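Local coordinates for putative glycosyltransferase (Mannosyltransferase) involved in glycosylating the PBCV-1 major capsid protein (Paramecium bursaria Chlorella virus 1, PDB 2P6W), which probably transfers a sugar from a nucleotide-sugar donor to the viral major capsid protein, this chain being its manganese-binding N-terminal domain, at residues C7-F15 against Y38-P47; F57-A67 against L132-L141. All coordinates share one frame; numbering follows the deposited sequence.

Contact 1. Residues C7-F15 against Y38-P47; sequences CITILSGHF and YNFYYEESEP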
loop_
_atom_site.group_PDB
_atom_site.type_symbol
_atom_site.label_atom_id
_atom_site.label_comp_id
_atom_site.label_asym_id
_atom_site.label_seq_id
_atom_site.Cartn_x
_atom_site.Cartn_y
_atom_site.Cartn_z
ATOM N N CYS A 7 6.848 -6.140 14.640
ATOM C CA CYS A 7 6.881 -4.699 14.585
ATOM C C CYS A 7 6.498 -4.278 13.170
ATOM O O CYS A 7 7.210 -4.591 12.206
ATOM C CB CYS A 7 8.274 -4.199 14.927
ATOM S SG CYS A 7 8.416 -2.429 14.814
ATOM N N ILE A 8 5.362 -3.590 13.055
ATOM C CA ILE A 8 4.849 -3.137 11.756
ATOM C C ILE A 8 4.881 -1.617 11.673
ATOM O O ILE A 8 4.490 -0.943 12.628
ATOM C CB ILE A 8 3.415 -3.637 11.556
ATOM C CG1 ILE A 8 3.416 -5.159 11.426
ATOM C CG2 ILE A 8 2.735 -2.971 10.319
ATOM C CD1 ILE A 8 2.041 -5.800 11.651
ATOM N N THR A 9 5.343 -1.088 10.533
ATOM C CA THR A 9 5.280 0.341 10.245
ATOM C C THR A 9 4.394 0.518 9.029
ATOM O O THR A 9 4.701 -0.019 7.961
ATOM C CB THR A 9 6.675 0.909 9.920
ATOM O OG1 THR A 9 7.487 0.855 11.100
ATOM C CG2 THR A 9 6.606 2.361 9.411
ATOM N N ILE A 10 3.289 1.232 9.193
ATOM C CA ILE A 10 2.454 1.562 8.050
ATOM C C ILE A 10 2.974 2.867 7.496
ATOM O O ILE A 10 3.272 3.790 8.261
ATOM C CB ILE A 10 0.963 1.674 8.433
ATOM C CG1 ILE A 10 0.528 0.372 9.118
ATOM C CG2 ILE A 10 0.100 2.013 7.184
ATOM C CD1 ILE A 10 -0.941 0.257 9.425
ATOM N N LEU A 11 3.080 2.931 6.176
ATOM C CA LEU A 11 3.537 4.159 5.523
ATOM C C LEU A 11 2.619 4.540 4.380
ATOM O O LEU A 11 2.009 3.692 3.723
ATOM C CB LEU A 11 4.991 4.059 5.036
ATOM C CG LEU A 11 5.293 2.955 4.022
ATOM C CD1 LEU A 11 6.310 3.422 3.000
ATOM C CD2 LEU A 11 5.806 1.717 4.723
ATOM N N SER A 12 2.549 5.850 4.146
ATOM C CA SER A 12 1.775 6.391 3.043
ATOM C C SER A 12 2.284 7.787 2.792
ATOM O O SER A 12 3.339 8.182 3.331
ATOM C CB SER A 12 0.284 6.422 3.397
ATOM O OG SER A 12 -0.530 6.730 2.262
ATOM N N GLY A 13 1.538 8.548 2.001
ATOM C CA GLY A 13 1.908 9.944 1.766
ATOM C C GLY A 13 0.953 10.559 0.791
ATOM O O GLY A 13 0.248 9.842 0.076
ATOM N N HIS A 14 0.919 11.893 0.772
ATOM C CA HIS A 14 0.115 12.631 -0.201
ATOM C C HIS A 14 0.572 14.066 -0.252
ATOM O O HIS A 14 0.960 14.633 0.762
ATOM C CB HIS A 14 -1.374 12.611 0.127
ATOM C CG HIS A 14 -2.232 12.976 -1.045
ATOM N ND1 HIS A 14 -2.664 12.047 -1.969
ATOM C CD2 HIS A 14 -2.686 14.179 -1.479
ATOM C CE1 HIS A 14 -3.373 12.656 -2.904
ATOM N NE2 HIS A 14 -3.392 13.952 -2.636
ATOM N N PHE A 15 0.518 14.631 -1.447
ATOM C CA PHE A 15 0.671 16.063 -1.651
ATOM C C PHE A 15 -0.349 16.484 -2.718
ATOM O O PHE A 15 -0.493 15.787 -3.725
ATOM C CB PHE A 15 2.082 16.378 -2.145
ATOM C CG PHE A 15 2.339 17.842 -2.334
ATOM C CD1 PHE A 15 2.092 18.446 -3.569
ATOM C CD2 PHE A 15 2.820 18.614 -1.291
ATOM C CE1 PHE A 15 2.319 19.815 -3.758
ATOM C CE2 PHE A 15 3.057 19.987 -1.473
ATOM C CZ PHE A 15 2.802 20.575 -2.710
ATOM N N TYR A 38 1.373 0.240 16.130
ATOM C CA TYR A 38 2.191 0.228 14.914
ATOM C C TYR A 38 2.822 1.587 14.715
ATOM O O TYR A 38 2.267 2.599 15.132
ATOM C CB TYR A 38 1.359 -0.100 13.668
ATOM C CG TYR A 38 0.525 -1.349 13.745
ATOM C CD1 TYR A 38 1.056 -2.547 14.229
ATOM C CD2 TYR A 38 -0.786 -1.360 13.258
ATOM C CE1 TYR A 38 0.284 -3.725 14.273
ATOM C CE2 TYR A 38 -1.567 -2.530 13.307
ATOM C CZ TYR A 38 -1.026 -3.710 13.817
ATOM O OH TYR A 38 -1.780 -4.864 13.866
ATOM N N ASN A 39 3.971 1.630 14.034
ATOM C CA ASN A 39 4.565 2.920 13.679
ATOM C C ASN A 39 3.824 3.438 12.461
ATOM O O ASN A 39 3.275 2.649 11.698
ATOM C CB ASN A 39 6.048 2.783 13.316
ATOM C CG ASN A 39 6.859 2.078 14.388
ATOM O OD1 ASN A 39 7.568 1.085 14.113
ATOM N ND2 ASN A 39 6.752 2.560 15.617
ATOM N N PHE A 40 3.802 4.756 12.294
ATOM C CA PHE A 40 3.151 5.384 11.161
ATOM C C PHE A 40 4.106 6.420 10.570
ATOM O O PHE A 40 4.567 7.309 11.293
ATOM C CB PHE A 40 1.845 6.044 11.611
ATOM C CG PHE A 40 1.118 6.747 10.518
ATOM C CD1 PHE A 40 0.741 6.070 9.364
ATOM C CD2 PHE A 40 0.809 8.100 10.638
ATOM C CE1 PHE A 40 0.057 6.736 8.327
ATOM C CE2 PHE A 40 0.124 8.774 9.615
ATOM C CZ PHE A 40 -0.261 8.086 8.471
ATOM N N TYR A 41 4.433 6.257 9.284
ATOM C CA TYR A 41 5.254 7.218 8.546
ATOM C C TYR A 41 4.427 7.804 7.423
ATOM O O TYR A 41 3.847 7.060 6.629
ATOM C CB TYR A 41 6.544 6.603 7.940
ATOM C CG TYR A 41 7.344 7.687 7.276
ATOM C CD1 TYR A 41 8.219 8.478 8.013
ATOM C CD2 TYR A 41 7.145 8.000 5.932
ATOM C CE1 TYR A 41 8.904 9.528 7.426
ATOM C CE2 TYR A 41 7.834 9.039 5.326
ATOM C CZ TYR A 41 8.702 9.816 6.091
ATOM O OH TYR A 41 9.386 10.877 5.534
ATOM N N TYR A 42 4.383 9.137 7.339
ATOM C CA TYR A 42 3.599 9.795 6.281
ATOM C C TYR A 42 4.416 10.843 5.544
ATOM O O TYR A 42 4.927 11.783 6.170
ATOM C CB TYR A 42 2.369 10.454 6.902
ATOM C CG TYR A 42 1.305 10.826 5.917
ATOM C CD1 TYR A 42 0.443 9.854 5.392
ATOM C CD2 TYR A 42 1.134 12.153 5.504
ATOM C CE1 TYR A 42 -0.562 10.217 4.462
ATOM C CE2 TYR A 42 0.143 12.510 4.607
ATOM C CZ TYR A 42 -0.703 11.545 4.089
ATOM O OH TYR A 42 -1.701 11.898 3.199
ATOM N N GLU A 43 4.557 10.689 4.227
ATOM C CA GLU A 43 5.347 11.622 3.435
ATOM C C GLU A 43 4.482 12.782 2.953
ATOM O O GLU A 43 3.551 12.593 2.166
ATOM C CB GLU A 43 5.987 10.898 2.258
ATOM C CG GLU A 43 6.968 11.769 1.445
ATOM C CD GLU A 43 8.256 12.077 2.222
ATOM O OE1 GLU A 43 8.711 11.203 3.001
ATOM O OE2 GLU A 43 8.802 13.189 2.048
ATOM N N GLU A 44 4.797 13.980 3.432
ATOM C CA GLU A 44 4.015 15.170 3.084
ATOM C C GLU A 44 4.721 16.049 2.052
ATOM O O GLU A 44 4.160 17.060 1.625
ATOM C CB GLU A 44 3.728 16.011 4.331
ATOM C CG GLU A 44 2.786 15.396 5.347
ATOM C CD GLU A 44 2.725 16.212 6.635
ATOM O OE1 GLU A 44 2.625 17.460 6.553
ATOM O OE2 GLU A 44 2.773 15.612 7.729
ATOM N N SER A 45 5.950 15.692 1.671
ATOM C CA SER A 45 6.719 16.503 0.725
ATOM C C SER A 45 6.150 16.440 -0.683
ATOM O O SER A 45 5.563 15.432 -1.076
ATOM C CB SER A 45 8.179 16.047 0.688
ATOM O OG SER A 45 8.276 14.742 0.142
ATOM N N GLU A 46 6.322 17.529 -1.424
ATOM C CA GLU A 46 6.019 17.557 -2.849
ATOM C C GLU A 46 7.090 16.781 -3.620
ATOM O O GLU A 46 8.281 17.050 -3.457
ATOM C CB GLU A 46 5.961 19.007 -3.345
ATOM C CG GLU A 46 5.701 19.140 -4.846
ATOM C CD GLU A 46 5.436 20.571 -5.279
ATOM O OE1 GLU A 46 5.706 21.508 -4.499
ATOM O OE2 GLU A 46 4.961 20.749 -6.424
ATOM N N PRO A 47 6.668 15.820 -4.462
ATOM C CA PRO A 47 7.621 15.031 -5.244
ATOM C C PRO A 47 8.425 15.926 -6.173
ATOM O O PRO A 47 7.880 16.889 -6.726
ATOM C CB PRO A 47 6.726 14.092 -6.057
ATOM C CG PRO A 47 5.398 14.095 -5.350
ATOM C CD PRO A 47 5.270 15.426 -4.721
#
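Strands 8-13 and 39-43 run parallel, about 15° apart, and six backbone hydrogen bonds join I8, I10, S12 and H14 to N39, Y41 and E43, the last being H14 N to E43 O at 3.1 Å. The side chains of T9, N39, L11, Y41 and E43 occupy one face of this pair; those of I10, F40, S12 and Y42 occupy the other. On the first face T9 OG1 lies 3.0 Å from N39 OD1, a weak bond; the T9 hydroxyl also pairs with T73 OG1. Further along, E43 turns back at chi2, and its carboxylate takes Y41 OH on OE1 and S45 OG on OE2, the latter through the anti lone pair.

On the other face a chi1 of -164° carries the Y42 ring across to the end of strand 8-13, where G13 CA sits over one face of it, 3.8 Å from the centroid in a CH-pi contact, and Y42 OH comes 3.2 Å from H14 CB. At the start of the pair, the ring of Y38 runs beside I8, its CD1 3.7 Å from I8 CB. Past the strands, F15 takes E46 CB over the centre of its ring, 3.5 Å from the centroid, while the E46 carboxylate continues almost parallel to the ring, 15° from its plane.

G13 and F15 belong to the UDP-glucose site, and H14 ND1 bonds S81, another residue of that site. This is a beta-alpha-beta unit of the GT-A type: helix 20-36 makes the crossover and packs on I10 and F40, helix 59-69 covers L11, Y41 and E43, and strand 75-79 flanks strand 8-13, leaving strand 39-43 outermost in the sheet.

Contact 2. Residues F57-A67 against L132-L141; sequences FRRSWIIQQAA and LEIEKIVWSL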
loop_
_atom_site.group_PDB
_atom_site.type_symbol
_atom_site.label_atom_id
_atom_site.label_comp_id
_atom_site.label_asym_id
_atom_site.label_seq_id
_atom_site.Cartn_x
_atom_site.Cartn_y
_atom_site.Cartn_z
ATOM N N PHE A 57 5.878 5.268 -8.674
ATOM C CA PHE A 57 7.075 4.637 -8.115
ATOM C C PHE A 57 7.477 5.212 -6.768
ATOM O O PHE A 57 8.257 4.595 -6.047
ATOM C CB PHE A 57 8.256 4.776 -9.064
ATOM C CG PHE A 57 8.361 3.669 -10.081
ATOM C CD1 PHE A 57 9.054 2.493 -9.763
ATOM C CD2 PHE A 57 7.811 3.813 -11.358
ATOM C CE1 PHE A 57 9.176 1.466 -10.694
ATOM C CE2 PHE A 57 7.930 2.777 -12.307
ATOM C CZ PHE A 57 8.629 1.607 -11.960
ATOM N N ARG A 58 6.960 6.397 -6.439
ATOM C CA ARG A 58 7.418 7.096 -5.232
ATOM C C ARG A 58 7.305 6.272 -3.940
ATOM O O ARG A 58 8.113 6.459 -3.025
ATOM C CB ARG A 58 6.744 8.463 -5.062
ATOM C CG ARG A 58 7.545 9.372 -4.136
ATOM C CD ARG A 58 7.117 10.814 -4.215
ATOM N NE ARG A 58 8.166 11.694 -3.683
ATOM C CZ ARG A 58 8.001 12.551 -2.678
ATOM N NH1 ARG A 58 6.824 12.687 -2.096
ATOM N NH2 ARG A 58 9.022 13.296 -2.278
ATOM N N ARG A 59 6.336 5.357 -3.862
ATOM C CA ARG A 59 6.209 4.470 -2.694
ATOM C C ARG A 59 7.518 3.715 -2.367
ATOM O O ARG A 59 7.819 3.453 -1.200
ATOM C CB ARG A 59 5.074 3.485 -2.908
ATOM C CG ARG A 59 5.303 2.537 -4.045
ATOM C CD ARG A 59 3.985 1.848 -4.430
ATOM N NE ARG A 59 3.154 2.796 -5.158
ATOM C CZ ARG A 59 1.854 2.643 -5.380
ATOM N NH1 ARG A 59 1.226 1.571 -4.919
ATOM N NH2 ARG A 59 1.184 3.575 -6.054
ATOM N N SER A 60 8.291 3.372 -3.399
ATOM C CA SER A 60 9.537 2.622 -3.206
ATOM C C SER A 60 10.696 3.523 -2.768
ATOM O O SER A 60 11.775 3.038 -2.385
ATOM C CB SER A 60 9.898 1.841 -4.472
ATOM O OG SER A 60 8.893 0.888 -4.761
ATOM N N TRP A 61 10.477 4.837 -2.855
ATOM C CA TRP A 61 11.385 5.817 -2.271
ATOM C C TRP A 61 10.959 6.122 -0.829
ATOM O O TRP A 61 11.806 6.188 0.077
ATOM C CB TRP A 61 11.404 7.086 -3.128
ATOM C CG TRP A 61 12.313 8.181 -2.630
ATOM C CD1 TRP A 61 13.639 8.323 -2.888
ATOM C CD2 TRP A 61 11.935 9.290 -1.808
ATOM N NE1 TRP A 61 14.125 9.454 -2.263
ATOM C CE2 TRP A 61 13.099 10.055 -1.585
ATOM C CE3 TRP A 61 10.732 9.687 -1.194
ATOM C CZ2 TRP A 61 13.093 11.218 -0.807
ATOM C CZ3 TRP A 61 10.729 10.853 -0.432
ATOM C CH2 TRP A 61 11.908 11.596 -0.239
ATOM N N ILE A 62 9.651 6.292 -0.620
ATOM C CA ILE A 62 9.099 6.587 0.724
ATOM C C ILE A 62 9.407 5.472 1.734
ATOM O O ILE A 62 9.625 5.738 2.926
ATOM C CB ILE A 62 7.582 6.902 0.677
ATOM C CG1 ILE A 62 7.320 8.122 -0.206
ATOM C CG2 ILE A 62 6.970 7.104 2.104
ATOM C CD1 ILE A 62 5.858 8.277 -0.555
ATOM N N ILE A 63 9.452 4.217 1.283
ATOM C CA ILE A 63 9.826 3.141 2.198
ATOM C C ILE A 63 11.196 3.354 2.888
ATOM O O ILE A 63 11.338 3.018 4.069
ATOM C CB ILE A 63 9.673 1.742 1.543
ATOM C CG1 ILE A 63 9.591 0.660 2.627
ATOM C CG2 ILE A 63 10.761 1.501 0.489
ATOM C CD1 ILE A 63 9.261 -0.711 2.083
ATOM N N GLN A 64 12.197 3.903 2.185
ATOM C CA GLN A 64 13.476 4.201 2.827
ATOM C C GLN A 64 13.312 5.267 3.922
ATOM O O GLN A 64 13.949 5.195 4.963
ATOM C CB GLN A 64 14.603 4.578 1.827
ATOM C CG GLN A 64 15.923 4.920 2.592
ATOM C CD GLN A 64 17.199 5.088 1.766
ATOM O OE1 GLN A 64 17.201 5.491 0.570
ATOM N NE2 GLN A 64 18.312 4.823 2.428
ATOM N N GLN A 65 12.435 6.240 3.684
ATOM C CA GLN A 65 12.134 7.264 4.687
ATOM C C GLN A 65 11.616 6.600 5.950
ATOM O O GLN A 65 12.050 6.931 7.064
ATOM C CB GLN A 65 11.056 8.223 4.181
ATOM C CG GLN A 65 11.409 9.040 2.942
ATOM C CD GLN A 65 12.329 10.201 3.260
ATOM O OE1 GLN A 65 13.514 10.007 3.530
ATOM N NE2 GLN A 65 11.793 11.411 3.232
ATOM N N ALA A 66 10.681 5.665 5.757
ATOM C CA ALA A 66 10.079 4.926 6.881
ATOM C C ALA A 66 11.096 4.059 7.621
ATOM O O ALA A 66 11.064 3.958 8.849
ATOM C CB ALA A 66 8.925 4.069 6.384
ATOM N N ALA A 67 11.980 3.415 6.868
ATOM C CA ALA A 67 13.027 2.582 7.460
ATOM C C ALA A 67 14.002 3.409 8.283
ATOM O O ALA A 67 14.456 2.964 9.342
ATOM C CB ALA A 67 13.781 1.817 6.373
ATOM N N LEU A 132 14.240 -4.260 1.802
ATOM C CA LEU A 132 14.474 -2.825 1.594
ATOM C C LEU A 132 15.437 -2.579 0.434
ATOM O O LEU A 132 15.250 -1.631 -0.334
ATOM C CB LEU A 132 15.022 -2.169 2.853
ATOM C CG LEU A 132 14.000 -1.928 3.956
ATOM C CD1 LEU A 132 14.748 -1.473 5.208
ATOM C CD2 LEU A 132 12.931 -0.897 3.574
ATOM N N GLU A 133 16.440 -3.439 0.283
ATOM C CA GLU A 133 17.403 -3.239 -0.812
ATOM C C GLU A 133 16.750 -3.538 -2.158
ATOM O O GLU A 133 17.110 -2.956 -3.188
ATOM C CB GLU A 133 18.640 -4.100 -0.570
ATOM C CG GLU A 133 19.489 -3.542 0.565
ATOM C CD GLU A 133 20.193 -2.269 0.160
ATOM O OE1 GLU A 133 20.839 -2.266 -0.912
ATOM O OE2 GLU A 133 20.095 -1.278 0.917
ATOM N N ILE A 134 15.764 -4.427 -2.135
ATOM C CA ILE A 134 14.964 -4.693 -3.332
ATOM C C ILE A 134 14.140 -3.482 -3.724
ATOM O O ILE A 134 14.094 -3.115 -4.901
ATOM C CB ILE A 134 14.034 -5.901 -3.146
ATOM C CG1 ILE A 134 14.882 -7.170 -2.973
ATOM C CG2 ILE A 134 13.071 -6.002 -4.333
ATOM C CD1 ILE A 134 14.072 -8.445 -2.727
ATOM N N GLU A 135 13.497 -2.852 -2.742
ATOM C CA GLU A 135 12.721 -1.646 -3.039
ATOM C C GLU A 135 13.614 -0.539 -3.616
ATOM O O GLU A 135 13.187 0.243 -4.464
ATOM C CB GLU A 135 12.000 -1.166 -1.798
ATOM C CG GLU A 135 10.848 -2.094 -1.418
ATOM C CD GLU A 135 9.656 -1.914 -2.352
ATOM O OE1 GLU A 135 9.287 -0.759 -2.634
ATOM O OE2 GLU A 135 9.080 -2.914 -2.816
ATOM N N LYS A 136 14.856 -0.471 -3.151
ATOM C CA LYS A 136 15.798 0.478 -3.718
ATOM C C LYS A 136 15.977 0.232 -5.216
ATOM O O LYS A 136 16.033 1.185 -6.003
ATOM C CB LYS A 136 17.160 0.410 -3.023
ATOM C CG LYS A 136 17.209 1.077 -1.671
ATOM C CD LYS A 136 18.647 1.113 -1.140
ATOM C CE LYS A 136 18.741 1.615 0.296
ATOM N NZ LYS A 136 20.174 1.597 0.737
ATOM N N ILE A 137 16.044 -1.040 -5.607
ATOM C CA ILE A 137 16.133 -1.374 -7.022
ATOM C C ILE A 137 14.850 -1.012 -7.769
ATOM O O ILE A 137 14.903 -0.441 -8.864
ATOM C CB ILE A 137 16.491 -2.873 -7.231
ATOM C CG1 ILE A 137 17.862 -3.181 -6.619
ATOM C CG2 ILE A 137 16.486 -3.206 -8.699
ATOM C CD1 ILE A 137 18.992 -2.406 -7.236
ATOM N N VAL A 138 13.698 -1.283 -7.159
ATOM C CA VAL A 138 12.426 -0.941 -7.791
ATOM C C VAL A 138 12.408 0.554 -8.082
ATOM O O VAL A 138 12.094 0.964 -9.184
ATOM C CB VAL A 138 11.250 -1.271 -6.889
ATOM C CG1 VAL A 138 9.929 -0.706 -7.462
ATOM C CG2 VAL A 138 11.137 -2.775 -6.718
ATOM N N TRP A 139 12.749 1.356 -7.084
ATOM C CA TRP A 139 12.819 2.806 -7.312
ATOM C C TRP A 139 13.776 3.170 -8.456
ATOM O O TRP A 139 13.439 4.012 -9.283
ATOM C CB TRP A 139 13.209 3.512 -6.010
ATOM C CG TRP A 139 13.430 4.994 -6.129
ATOM C CD1 TRP A 139 14.601 5.660 -5.909
ATOM C CD2 TRP A 139 12.457 5.999 -6.469
ATOM N NE1 TRP A 139 14.428 7.015 -6.095
ATOM C CE2 TRP A 139 13.122 7.253 -6.438
ATOM C CE3 TRP A 139 11.100 5.962 -6.818
ATOM C CZ2 TRP A 139 12.472 8.458 -6.741
ATOM C CZ3 TRP A 139 10.444 7.163 -7.106
ATOM C CH2 TRP A 139 11.133 8.397 -7.069
ATOM N N SER A 140 14.939 2.512 -8.511
ATOM C CA SER A 140 15.965 2.814 -9.529
ATOM C C SER A 140 15.488 2.519 -10.940
ATOM O O SER A 140 16.059 3.043 -11.904
ATOM C CB SER A 140 17.249 2.028 -9.251
ATOM O OG SER A 140 17.136 0.671 -9.670
ATOM N N LEU A 141 14.468 1.666 -11.067
ATOM C CA LEU A 141 14.000 1.223 -12.388
ATOM C C LEU A 141 12.946 2.166 -12.958
ATOM O O LEU A 141 12.454 1.950 -14.065
ATOM C CB LEU A 141 13.445 -0.204 -12.323
ATOM C CG LEU A 141 14.493 -1.290 -12.102
ATOM C CD1 LEU A 141 13.797 -2.578 -11.796
ATOM C CD2 LEU A 141 15.402 -1.447 -13.317
HETATM O O HOH W 1 7.116 0.466 -1.286
#
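The indole of W139 takes W61 CB over the centre of one face, 3.7 Å from the six-membered-ring centroid, and at its edge, near the ring plane, CE3 meets F57 O at 3.2 Å. W61 itself lies alongside, the two five-membered rings obliquely inclined, while R58 CA approaches W139 CZ3 at a slant. A first torsion of 175° carries the W139 ring over to F57, R58 and W61. The F57 ring comes obliquely to V138, its CE1 3.3 Å from V138 O.

Between the helices, S60 OG donates to E135 OE1 at 2.7 Å, on the syn side but 32° out of the carboxylate plane. A water bound to OE1 also reaches R59 O weakly, and OE2 is held by K125 and Y107, so this buried carboxylate is gripped at both oxygens. Beyond it the packing turns apolar: I63 CG2 presses on E135 CB, and L132 forks so that CD2 meets I63 CG1 and CD1 meets A67 CB at 3.6 Å.

The helix segments cross at -143°, roughly antiparallel. Helix 59-69 rests on strand 75-79 through I63 and A67, while helix 153-164 packs against F57 and V138.

How the contacts relate
Both contacts meet at helix 59-69, which covers one face of the strand pair in contact 1 and carries helix 132-140 against another of its sides in contact 2. They touch directly: R58 NH2 is probably hydrogen-bonded to S45 OG, and Q65 NE2 to E43 OE1. Each is partly buried, but contact 1 belongs to the sheet and is held by regular backbone bonding, whereas contact 2 lies farther from the chain centre and relies on side-chain packing around one buried carboxylate. Contact 1 supplies G13 and F15 to the UDP-glucose site; contact 2 supplies R59, which is salt-bridged to the manganese ligand D80 and whose side chain makes no contact with segment 132-141.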